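Local coordinates for protein putative secreted glycosylhydrolase (Parabacteroides distasonis ATCC 8503, PDB 3IMM) that is a putative secreted glycosyl hydrolase of the 3-keto-disaccharide hydrolase family and probably cleaves glycosidic bonds in sugars, at residues 68-71 against 77-80; 39-44 against 73-78; 134-137 against 142-145. One frame throughout, in Å; residues are numbered along the deposited sequence.

Overall arrangement
The three contacts sample both layers of a two-sheet, concanavalin-like beta fold. Contacts 1 and 2 are neighbours, their centres about 7 Å apart, because both use the connection between strands 62-69 and 80-85. Contact 1 draws that connection together, and contact 2 sets its Trp75 against strand 40-42 of the same sheet; Cys69 SG lies 3.6 Å from Trp75 CB. Contact 3 is a hairpin at the margin of the other sheet, its centre about 19 Å from that of contact 1, yet Ile134 CD1 reaches Tyr68 CE2 at 3.8 Å. The sodium ion, held by Asn62, Ser63, Glu81 and Gln83, lies about 7 Å from the side chain of Trp75.

Contact 1: 68-71 against 77-80; sequences YCTD and PNSV
Asn78 lays its CB against the hydroxyl of Thr70, with Thr70 OG1 to Asn78 CB 3.5 Å, and the two side chains cross at about a right angle. The backbones themselves are joined by one hydrogen bond, from Thr70 N to Asn78 O at 3.2 Å, and it is nearly straight (162° at the hydrogen). Asn78 O also receives a CA-H...O contact from Cys69 CA, 3.4 Å away. Small residues suit the next position: CB of Cys69 and CB of Ser79 meet at 4.0 Å, which lets the chains come close. Farther along, Tyr68 and Val80 lie side by side and point the same way, with Tyr68 CD2 4.2 Å from Val80 CG2, a loose apolar contact within the buried part of the pair. With CG anti to the carbonyl carbon (chi1 -65°), the tyrosine ring runs out alongside the valine, and its hydroxyl bonds to Gly131 O. Asn78 OD1 accepts from the more distant Lys169 NZ, whereas Asp71 OD1 with Asp74 N, and Ser79 OG with Trp75 O, brace the loop itself. This is the neck of a loop connecting two adjacent antiparallel strands, 62-69 and 80-85, in one sheet of the concanavalin-like fold.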
ATOM      1  N   TYR A  68      -4.025   8.542   0.053  1.00 27.10           N
ATOM      2  CA  TYR A  68      -4.485   9.648   0.870  1.00 25.84           C
ATOM      3  C   TYR A  68      -3.318  10.403   1.500  1.00 26.80           C
ATOM      4  O   TYR A  68      -3.403  10.854   2.661  1.00 28.39           O
ATOM      5  CB  TYR A  68      -5.417   9.111   1.991  1.00 23.42           C
ATOM      6  CG  TYR A  68      -6.715   8.476   1.571  1.00 23.18           C
ATOM      7  CD1 TYR A  68      -7.188   8.587   0.276  1.00 25.00           C
ATOM      8  CD2 TYR A  68      -7.539   7.832   2.526  1.00 27.65           C
ATOM      9  CE1 TYR A  68      -8.384   8.033  -0.090  1.00 26.27           C
ATOM     10  CE2 TYR A  68      -8.768   7.299   2.166  1.00 25.56           C
ATOM     11  CZ  TYR A  68      -9.184   7.411   0.863  1.00 27.16           C
ATOM     12  OH  TYR A  68     -10.393   6.911   0.464  1.00 23.38           O
ATOM     13  N   CYS A  69      -2.227  10.534   0.758  1.00 28.15           N
ATOM     14  CA  CYS A  69      -1.049  11.212   1.275  1.00 30.45           C
ATOM     15  C   CYS A  69      -1.160  12.707   1.068  1.00 28.63           C
ATOM     16  O   CYS A  69      -1.267  13.166  -0.042  1.00 30.56           O
ATOM     17  CB  CYS A  69       0.245  10.679   0.653  1.00 30.77           C
ATOM     18  SG  CYS A  69       1.654  11.522   1.286  1.00 32.65           S
ATOM     19  N   THR A  70      -1.128  13.462   2.165  1.00 30.49           N
ATOM     20  CA  THR A  70      -1.326  14.904   2.111  1.00 29.79           C
ATOM     21  C   THR A  70       0.018  15.637   2.214  1.00 32.20           C
ATOM     22  O   THR A  70       0.058  16.859   2.104  1.00 29.96           O
ATOM     23  CB  THR A  70      -2.295  15.380   3.228  1.00 30.28           C
ATOM     24  OG1 THR A  70      -1.779  15.004   4.508  1.00 30.24           O
ATOM     25  CG2 THR A  70      -3.707  14.768   3.047  1.00 28.80           C
ATOM     26  N   ASP A  71       1.113  14.881   2.333  1.00 31.26           N
ATOM     27  CA  ASP A  71       2.445  15.447   2.357  1.00 31.54           C
ATOM     28  C   ASP A  71       3.418  14.384   1.920  1.00 31.15           C
ATOM     29  O   ASP A  71       3.685  13.456   2.675  1.00 33.21           O
ATOM     30  CB  ASP A  71       2.762  15.874   3.792  1.00 31.51           C
ATOM     31  CG  ASP A  71       4.093  16.615   3.926  1.00 33.07           C
ATOM     32  OD1 ASP A  71       5.043  16.356   3.142  1.00 37.53           O
ATOM     33  OD2 ASP A  71       4.175  17.440   4.848  1.00 36.16           O
ATOM     34  N   PRO A  77       3.264   9.780   8.754  1.00 29.49           N
ATOM     35  CA  PRO A  77       2.103  10.052   9.583  1.00 29.31           C
ATOM     36  C   PRO A  77       0.921  10.688   8.850  1.00 30.15           C
ATOM     37  O   PRO A  77      -0.129  10.832   9.431  1.00 33.38           O
ATOM     38  CB  PRO A  77       2.647  11.031  10.663  1.00 31.09           C
ATOM     39  CG  PRO A  77       3.900  11.617  10.102  1.00 29.72           C
ATOM     40  CD  PRO A  77       4.298  10.831   8.883  1.00 28.17           C
ATOM     41  N   ASN A  78       1.074  11.068   7.586  1.00 30.50           N
ATOM     42  CA  ASN A  78       0.007  11.788   6.887  1.00 28.84           C
ATOM     43  C   ASN A  78      -0.495  10.977   5.725  1.00 28.52           C
ATOM     44  O   ASN A  78      -0.604  11.474   4.622  1.00 27.92           O
ATOM     45  CB  ASN A  78       0.499  13.164   6.423  1.00 28.89           C
ATOM     46  CG  ASN A  78       0.929  14.041   7.574  1.00 27.78           C
ATOM     47  OD1 ASN A  78       0.130  14.367   8.422  1.00 34.14           O
ATOM     48  ND2 ASN A  78       2.190  14.399   7.616  1.00 31.15           N
ATOM     49  N   SER A  79      -0.805   9.708   5.982  1.00 29.08           N
ATOM     50  CA  SER A  79      -1.215   8.805   4.907  1.00 28.21           C
ATOM     51  C   SER A  79      -1.781   7.501   5.457  1.00 28.00           C
ATOM     52  O   SER A  79      -1.693   7.216   6.652  1.00 25.94           O
ATOM     53  CB  SER A  79      -0.040   8.482   3.953  1.00 27.67           C
ATOM     54  OG  SER A  79       0.980   7.732   4.614  1.00 29.78           O
ATOM     55  N   VAL A  80      -2.349   6.706   4.551  1.00 25.05           N
ATOM     56  CA  VAL A  80      -2.761   5.343   4.880  1.00 27.15           C
ATOM     57  C   VAL A  80      -1.925   4.371   4.043  1.00 27.45           C
ATOM     58  O   VAL A  80      -1.696   4.610   2.829  1.00 25.87           O
ATOM     59  CB  VAL A  80      -4.266   5.169   4.584  1.00 26.87           C
ATOM     60  CG1 VAL A  80      -4.687   3.719   4.766  1.00 24.60           C
ATOM     61  CG2 VAL A  80      -5.048   6.168   5.429  1.00 24.70           C
TER

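Contact 2: 39-44 against 73-78; sequences SIWTKD and KDWIPN
Trp75 carries its CG between the backbone N and the carbonyl carbon (chi1 66°), while Trp41 has CG anti to its carbonyl carbon (chi1 -57°); these settings send the two side chains across each other at about a right angle. The result is a T-shaped, edge-to-face pair. The six-membered ring of Trp41 presents its CZ2-CH2 edge to the face of Trp75, and Trp41 CZ2 comes to 3.6 Å from Trp75 CG. The planes are inclined at 65°, and the centroid of that ring is 5.1 Å from the centroid of the five-membered ring of Trp75. Ile76 CG1 covers the opposite face of Trp75, over its centre, so the indole is clasped between an aromatic edge and an aliphatic branch. Small Ser39 fits beside this pair: its OG is 3.8 Å from Trp75 NE1, and a water accepts from Ser39 N at 3.3 Å and, weakly, from NE1. With only an alanine at Trp75, the edge of Trp41 is likely to lose its aromatic partner and a gap to open beside Ser39. Both indoles also lie on Val66 and Cys69 of strand 62-69, so the loop leading to strand 80-85 reaches past strand 179-182, which lies between 62-69 and 40-42 in the same sheet, with Trp75 also touching Gln183.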
ATOM      1  N   SER A  39      10.430   6.872  -2.173  1.00 32.87           N
ATOM      2  CA  SER A  39       9.133   6.546  -2.729  1.00 31.45           C
ATOM      3  C   SER A  39       8.903   7.127  -4.131  1.00 30.69           C
ATOM      4  O   SER A  39       9.655   8.002  -4.606  1.00 31.86           O
ATOM      5  CB  SER A  39       8.033   7.037  -1.765  1.00 32.23           C
ATOM      6  OG  SER A  39       8.116   6.421  -0.478  1.00 35.41           O
ATOM      7  N   ILE A  40       7.848   6.656  -4.787  1.00 27.57           N
ATOM      8  CA  ILE A  40       7.385   7.211  -6.076  1.00 26.68           C
ATOM      9  C   ILE A  40       5.943   7.676  -5.865  1.00 28.03           C
ATOM     10  O   ILE A  40       5.151   6.969  -5.222  1.00 29.81           O
ATOM     11  CB  ILE A  40       7.478   6.163  -7.256  1.00 27.96           C
ATOM     12  CG1 ILE A  40       6.966   6.754  -8.580  1.00 24.46           C
ATOM     13  CG2 ILE A  40       6.753   4.800  -6.926  1.00 23.23           C
ATOM     14  CD1 ILE A  40       7.493   6.085  -9.788  1.00 25.98           C
ATOM     15  N   TRP A  41       5.604   8.869  -6.366  1.00 27.82           N
ATOM     16  CA  TRP A  41       4.304   9.442  -6.094  1.00 27.64           C
ATOM     17  C   TRP A  41       3.628   9.835  -7.358  1.00 29.67           C
ATOM     18  O   TRP A  41       4.283  10.152  -8.355  1.00 29.57           O
ATOM     19  CB  TRP A  41       4.394  10.683  -5.192  1.00 29.09           C
ATOM     20  CG  TRP A  41       5.081  10.423  -3.877  1.00 27.86           C
ATOM     21  CD1 TRP A  41       6.367  10.708  -3.568  1.00 29.75           C
ATOM     22  CD2 TRP A  41       4.509   9.813  -2.715  1.00 29.15           C
ATOM     23  NE1 TRP A  41       6.646  10.298  -2.284  1.00 28.25           N
ATOM     24  CE2 TRP A  41       5.520   9.749  -1.739  1.00 30.76           C
ATOM     25  CE3 TRP A  41       3.230   9.354  -2.395  1.00 26.95           C
ATOM     26  CZ2 TRP A  41       5.299   9.222  -0.467  1.00 29.91           C
ATOM     27  CZ3 TRP A  41       3.009   8.826  -1.155  1.00 28.31           C
ATOM     28  CH2 TRP A  41       4.049   8.752  -0.200  1.00 29.07           C
ATOM     29  N   THR A  42       2.298   9.852  -7.295  1.00 28.60           N
ATOM     30  CA  THR A  42       1.524  10.504  -8.314  1.00 29.17           C
ATOM     31  C   THR A  42       1.797  12.008  -8.238  1.00 29.38           C
ATOM     32  O   THR A  42       2.133  12.536  -7.175  1.00 26.69           O
ATOM     33  CB  THR A  42       0.013  10.202  -8.162  1.00 29.51           C
ATOM     34  OG1 THR A  42      -0.414  10.572  -6.858  1.00 27.07           O
ATOM     35  CG2 THR A  42      -0.281   8.720  -8.392  1.00 27.81           C
ATOM     36  N   LYS A  43       1.680  12.692  -9.377  1.00 30.29           N
ATOM     37  CA  LYS A  43       1.814  14.134  -9.407  1.00 30.51           C
ATOM     38  C   LYS A  43       0.499  14.802  -8.975  1.00 32.28           C
ATOM     39  O   LYS A  43       0.487  15.975  -8.569  1.00 32.86           O
ATOM     40  CB  LYS A  43       2.182  14.611 -10.819  1.00 31.67           C
ATOM     41  CG  LYS A  43       3.610  14.344 -11.250  1.00 30.64           C
ATOM     42  CD  LYS A  43       3.834  15.004 -12.635  1.00 32.03           C
ATOM     43  CE  LYS A  43       5.274  14.938 -13.050  1.00 33.65           C
ATOM     44  NZ  LYS A  43       5.354  15.302 -14.446  1.00 32.38           N
ATOM     45  N   ASP A  44      -0.591  14.036  -9.056  1.00 31.87           N
ATOM     46  CA  ASP A  44      -1.949  14.505  -8.761  1.00 32.88           C
ATOM     47  C   ASP A  44      -2.570  13.780  -7.552  1.00 30.61           C
ATOM     48  O   ASP A  44      -2.149  12.694  -7.187  1.00 30.22           O
ATOM     49  CB  ASP A  44      -2.855  14.263  -9.982  1.00 34.80           C
ATOM     50  CG  ASP A  44      -2.370  14.962 -11.226  1.00 36.62           C
ATOM     51  OD1 ASP A  44      -1.825  16.084 -11.120  1.00 39.10           O
ATOM     52  OD2 ASP A  44      -2.554  14.380 -12.319  1.00 42.70           O
ATOM     53  N   LYS A  73       6.652  14.580   1.472  1.00 35.73           N
ATOM     54  CA  LYS A  73       7.932  14.656   2.223  1.00 37.33           C
ATOM     55  C   LYS A  73       7.758  13.990   3.613  1.00 37.31           C
ATOM     56  O   LYS A  73       8.458  13.030   3.938  1.00 40.81           O
ATOM     57  CB  LYS A  73       8.451  16.104   2.338  1.00 37.24           C
ATOM     58  N   ASP A  74       6.788  14.464   4.389  1.00 35.87           N
ATOM     59  CA  ASP A  74       6.447  13.875   5.694  1.00 33.41           C
ATOM     60  C   ASP A  74       5.226  12.950   5.591  1.00 30.86           C
ATOM     61  O   ASP A  74       4.181  13.177   6.221  1.00 28.18           O
ATOM     62  CB  ASP A  74       6.197  15.010   6.706  1.00 35.29           C
ATOM     63  CG  ASP A  74       5.989  14.505   8.137  1.00 34.89           C
ATOM     64  OD1 ASP A  74       6.551  13.448   8.500  1.00 35.39           O
ATOM     65  OD2 ASP A  74       5.274  15.188   8.888  1.00 37.43           O
ATOM     66  N   TRP A  75       5.383  11.884   4.817  1.00 29.54           N
ATOM     67  CA  TRP A  75       4.247  11.067   4.395  1.00 30.64           C
ATOM     68  C   TRP A  75       3.797  10.048   5.419  1.00 30.56           C
ATOM     69  O   TRP A  75       2.635   9.706   5.474  1.00 28.18           O
ATOM     70  CB  TRP A  75       4.562  10.344   3.073  1.00 32.16           C
ATOM     71  CG  TRP A  75       5.661   9.278   3.093  1.00 34.09           C
ATOM     72  CD1 TRP A  75       6.985   9.449   2.769  1.00 33.68           C
ATOM     73  CD2 TRP A  75       5.499   7.873   3.381  1.00 31.53           C
ATOM     74  NE1 TRP A  75       7.642   8.245   2.831  1.00 34.02           N
ATOM     75  CE2 TRP A  75       6.765   7.264   3.209  1.00 34.63           C
ATOM     76  CE3 TRP A  75       4.414   7.081   3.753  1.00 33.11           C
ATOM     77  CZ2 TRP A  75       6.982   5.902   3.421  1.00 33.96           C
ATOM     78  CZ3 TRP A  75       4.621   5.718   3.967  1.00 35.54           C
ATOM     79  CH2 TRP A  75       5.908   5.144   3.808  1.00 34.83           C
ATOM     80  N   ILE A  76       4.737   9.586   6.247  1.00 30.80           N
ATOM     81  CA  ILE A  76       4.507   8.424   7.075  1.00 28.92           C
ATOM     82  C   ILE A  76       3.301   8.649   8.012  1.00 29.13           C
ATOM     83  O   ILE A  76       2.422   7.799   8.071  1.00 31.14           O
ATOM     84  CB  ILE A  76       5.804   8.022   7.819  1.00 30.57           C
ATOM     85  CG1 ILE A  76       6.793   7.378   6.844  1.00 27.33           C
ATOM     86  CG2 ILE A  76       5.506   7.038   8.963  1.00 24.28           C
ATOM     87  CD1 ILE A  76       8.258   7.469   7.293  1.00 30.99           C
ATOM     88  N   PRO A  77       3.264   9.780   8.754  1.00 29.49           N
ATOM     89  CA  PRO A  77       2.103  10.052   9.583  1.00 29.31           C
ATOM     90  C   PRO A  77       0.921  10.688   8.850  1.00 30.15           C
ATOM     91  O   PRO A  77      -0.129  10.832   9.431  1.00 33.38           O
ATOM     92  CB  PRO A  77       2.647  11.031  10.663  1.00 31.09           C
ATOM     93  CG  PRO A  77       3.900  11.617  10.102  1.00 29.72           C
ATOM     94  CD  PRO A  77       4.298  10.831   8.883  1.00 28.17           C
ATOM     95  N   ASN A  78       1.074  11.068   7.586  1.00 30.50           N
ATOM     96  CA  ASN A  78       0.007  11.788   6.887  1.00 28.84           C
ATOM     97  C   ASN A  78      -0.495  10.977   5.725  1.00 28.52           C
ATOM     98  O   ASN A  78      -0.604  11.474   4.622  1.00 27.92           O
ATOM     99  CB  ASN A  78       0.499  13.164   6.423  1.00 28.89           C
ATOM    100  CG  ASN A  78       0.929  14.041   7.574  1.00 27.78           C
ATOM    101  OD1 ASN A  78       0.130  14.367   8.422  1.00 34.14           O
ATOM    102  ND2 ASN A  78       2.190  14.399   7.616  1.00 31.15           N
TER
HETATM  103  O   HOH W   1      10.272   8.535   0.661  1.00 33.27           O

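Contact 3: 134-137 against 142-145; sequences IMVI and KVTE
A classic beta bulge interrupts the hairpin of strands 133-138 and 141-147, where Val143 and Thr144 together face Val136. Val136 O receives both amides of the bulge: Val143 N at 2.9 Å and, weakly, Thr144 N at 3.4 Å. In return Val136 N gives a bond to Thr144 O at 2.8 Å, with the donor tilted 24° from the carbonyl plane. The register therefore slips by one residue, from Val136 opposite Thr144 to Ile137 opposite Lys142. Beta-branched residues suit the buried side: Val136 and Thr144 lie side by side, CB to CB 3.9 Å, while CG1 of Val136 meets CG2 of Val143 at 4.0 Å. The threonine hydroxyl, in this buried setting, is satisfied by Gly102 O.

The other face is more exposed and carries longer, flexible side chains. Met135 is a selenomethionine modelled in two conformers, so its contacts are uncertain. In the conformer given here SE lies 3.7 Å from Lys142 CD, and the bend at chi3 (-64°) turns the terminal CE toward Lys142 and Glu145. Lys142 NZ forms a salt bridge with Glu145 OE1 at 3.0 Å, meeting the carboxylate from above its plane.

Strand 133-138 has strand 122-130 on its other flank, while 141-147 is the outermost strand of its sheet within the chain. Across the sandwich, Ile134 and Val136 pack on Val80 and Ile82 of strand 80-85, respectively.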
ATOM      1  N   ILE A 134     -12.121   1.892   2.962  1.00 28.34           N
ATOM      2  CA  ILE A 134     -11.049   1.264   2.160  1.00 27.22           C
ATOM      3  C   ILE A 134     -11.286  -0.244   2.178  1.00 27.50           C
ATOM      4  O   ILE A 134     -11.519  -0.820   3.229  1.00 27.80           O
ATOM      5  CB  ILE A 134      -9.648   1.637   2.733  1.00 26.56           C
ATOM      6  CG1 ILE A 134      -9.489   3.161   2.656  1.00 25.30           C
ATOM      7  CG2 ILE A 134      -8.487   0.942   1.957  1.00 24.45           C
ATOM      8  CD1 ILE A 134      -8.175   3.714   3.182  1.00 28.00           C
HETATM    9  N   MSE A 135     -11.286  -0.857   1.002  0.50 26.81           N
HETATM   10  CA  MSE A 135     -11.375  -2.299   0.857  0.50 26.29           C
HETATM   11  C   MSE A 135     -10.133  -2.797   0.128  0.50 26.94           C
HETATM   12  O   MSE A 135      -9.658  -2.154  -0.816  0.50 26.11           O
HETATM   13  CB  MSE A 135     -12.635  -2.679   0.071  0.50 26.85           C
HETATM   14  CG  MSE A 135     -12.643  -4.103  -0.425  0.50 27.92           C
HETATM   15 SE   MSE A 135     -14.268  -4.529  -1.413  0.38 30.41          SE
HETATM   16  CE  MSE A 135     -15.599  -4.332   0.024  0.50 28.79           C
ATOM     17  N   VAL A 136      -9.601  -3.936   0.566  1.00 24.98           N
ATOM     18  CA  VAL A 136      -8.490  -4.552  -0.136  1.00 24.50           C
ATOM     19  C   VAL A 136      -8.932  -5.927  -0.629  1.00 25.34           C
ATOM     20  O   VAL A 136      -9.375  -6.786   0.137  1.00 23.82           O
ATOM     21  CB  VAL A 136      -7.230  -4.640   0.716  1.00 23.89           C
ATOM     22  CG1 VAL A 136      -6.100  -5.232  -0.068  1.00 25.41           C
ATOM     23  CG2 VAL A 136      -6.851  -3.263   1.275  1.00 25.09           C
ATOM     24  N   ILE A 137      -8.752  -6.140  -1.926  1.00 24.15           N
ATOM     25  CA  ILE A 137      -9.043  -7.388  -2.531  1.00 24.04           C
ATOM     26  C   ILE A 137      -7.711  -7.913  -3.025  1.00 24.86           C
ATOM     27  O   ILE A 137      -7.077  -7.266  -3.844  1.00 25.46           O
ATOM     28  CB  ILE A 137     -10.042  -7.208  -3.686  1.00 24.95           C
ATOM     29  CG1 ILE A 137     -11.313  -6.493  -3.181  1.00 27.18           C
ATOM     30  CG2 ILE A 137     -10.367  -8.592  -4.306  1.00 22.66           C
ATOM     31  CD1 ILE A 137     -11.905  -5.553  -4.116  1.00 32.94           C
ATOM     32  N   LYS A 142     -11.590 -10.804  -0.775  1.00 28.15           N
ATOM     33  CA  LYS A 142     -11.787  -9.632   0.050  1.00 28.13           C
ATOM     34  C   LYS A 142     -11.118  -9.870   1.403  1.00 28.76           C
ATOM     35  O   LYS A 142     -11.671 -10.564   2.260  1.00 29.94           O
ATOM     36  CB  LYS A 142     -13.277  -9.356   0.200  1.00 29.99           C
ATOM     37  CG  LYS A 142     -13.598  -8.049   0.896  1.00 30.34           C
ATOM     38  CD  LYS A 142     -15.016  -7.571   0.545  1.00 32.29           C
ATOM     39  CE  LYS A 142     -16.097  -8.361   1.198  1.00 35.59           C
ATOM     40  NZ  LYS A 142     -15.833  -8.663   2.627  1.00 36.61           N
ATOM     41  N   VAL A 143      -9.953  -9.268   1.600  1.00 27.12           N
ATOM     42  CA  VAL A 143      -9.174  -9.501   2.801  1.00 27.49           C
ATOM     43  C   VAL A 143      -9.324  -8.430   3.890  1.00 27.55           C
ATOM     44  O   VAL A 143      -9.181  -8.740   5.050  1.00 28.16           O
ATOM     45  CB  VAL A 143      -7.676  -9.782   2.515  1.00 24.37           C
ATOM     46  CG1 VAL A 143      -7.567 -11.110   1.742  1.00 27.08           C
ATOM     47  CG2 VAL A 143      -7.012  -8.664   1.758  1.00 25.07           C
ATOM     48  N   THR A 144      -9.652  -7.200   3.522  1.00 27.52           N
ATOM     49  CA  THR A 144      -9.588  -6.091   4.470  1.00 26.81           C
ATOM     50  C   THR A 144     -10.638  -5.085   4.114  1.00 26.68           C
ATOM     51  O   THR A 144     -10.815  -4.744   2.943  1.00 24.11           O
ATOM     52  CB  THR A 144      -8.167  -5.440   4.462  1.00 23.98           C
ATOM     53  OG1 THR A 144      -7.204  -6.479   4.665  1.00 27.37           O
ATOM     54  CG2 THR A 144      -8.011  -4.338   5.528  1.00 24.30           C
ATOM     55  N   GLU A 145     -11.340  -4.618   5.139  1.00 26.59           N
ATOM     56  CA  GLU A 145     -12.388  -3.593   4.998  1.00 27.76           C
ATOM     57  C   GLU A 145     -12.301  -2.686   6.202  1.00 29.72           C
ATOM     58  O   GLU A 145     -12.642  -3.085   7.316  1.00 29.96           O
ATOM     59  CB  GLU A 145     -13.783  -4.206   4.970  1.00 29.52           C
ATOM     60  CG  GLU A 145     -14.318  -4.385   3.608  1.00 33.29           C
ATOM     61  CD  GLU A 145     -15.723  -4.883   3.598  1.00 35.69           C
ATOM     62  OE1 GLU A 145     -15.938  -6.034   3.988  1.00 35.95           O
ATOM     63  OE2 GLU A 145     -16.603  -4.105   3.211  1.00 41.04           O
TER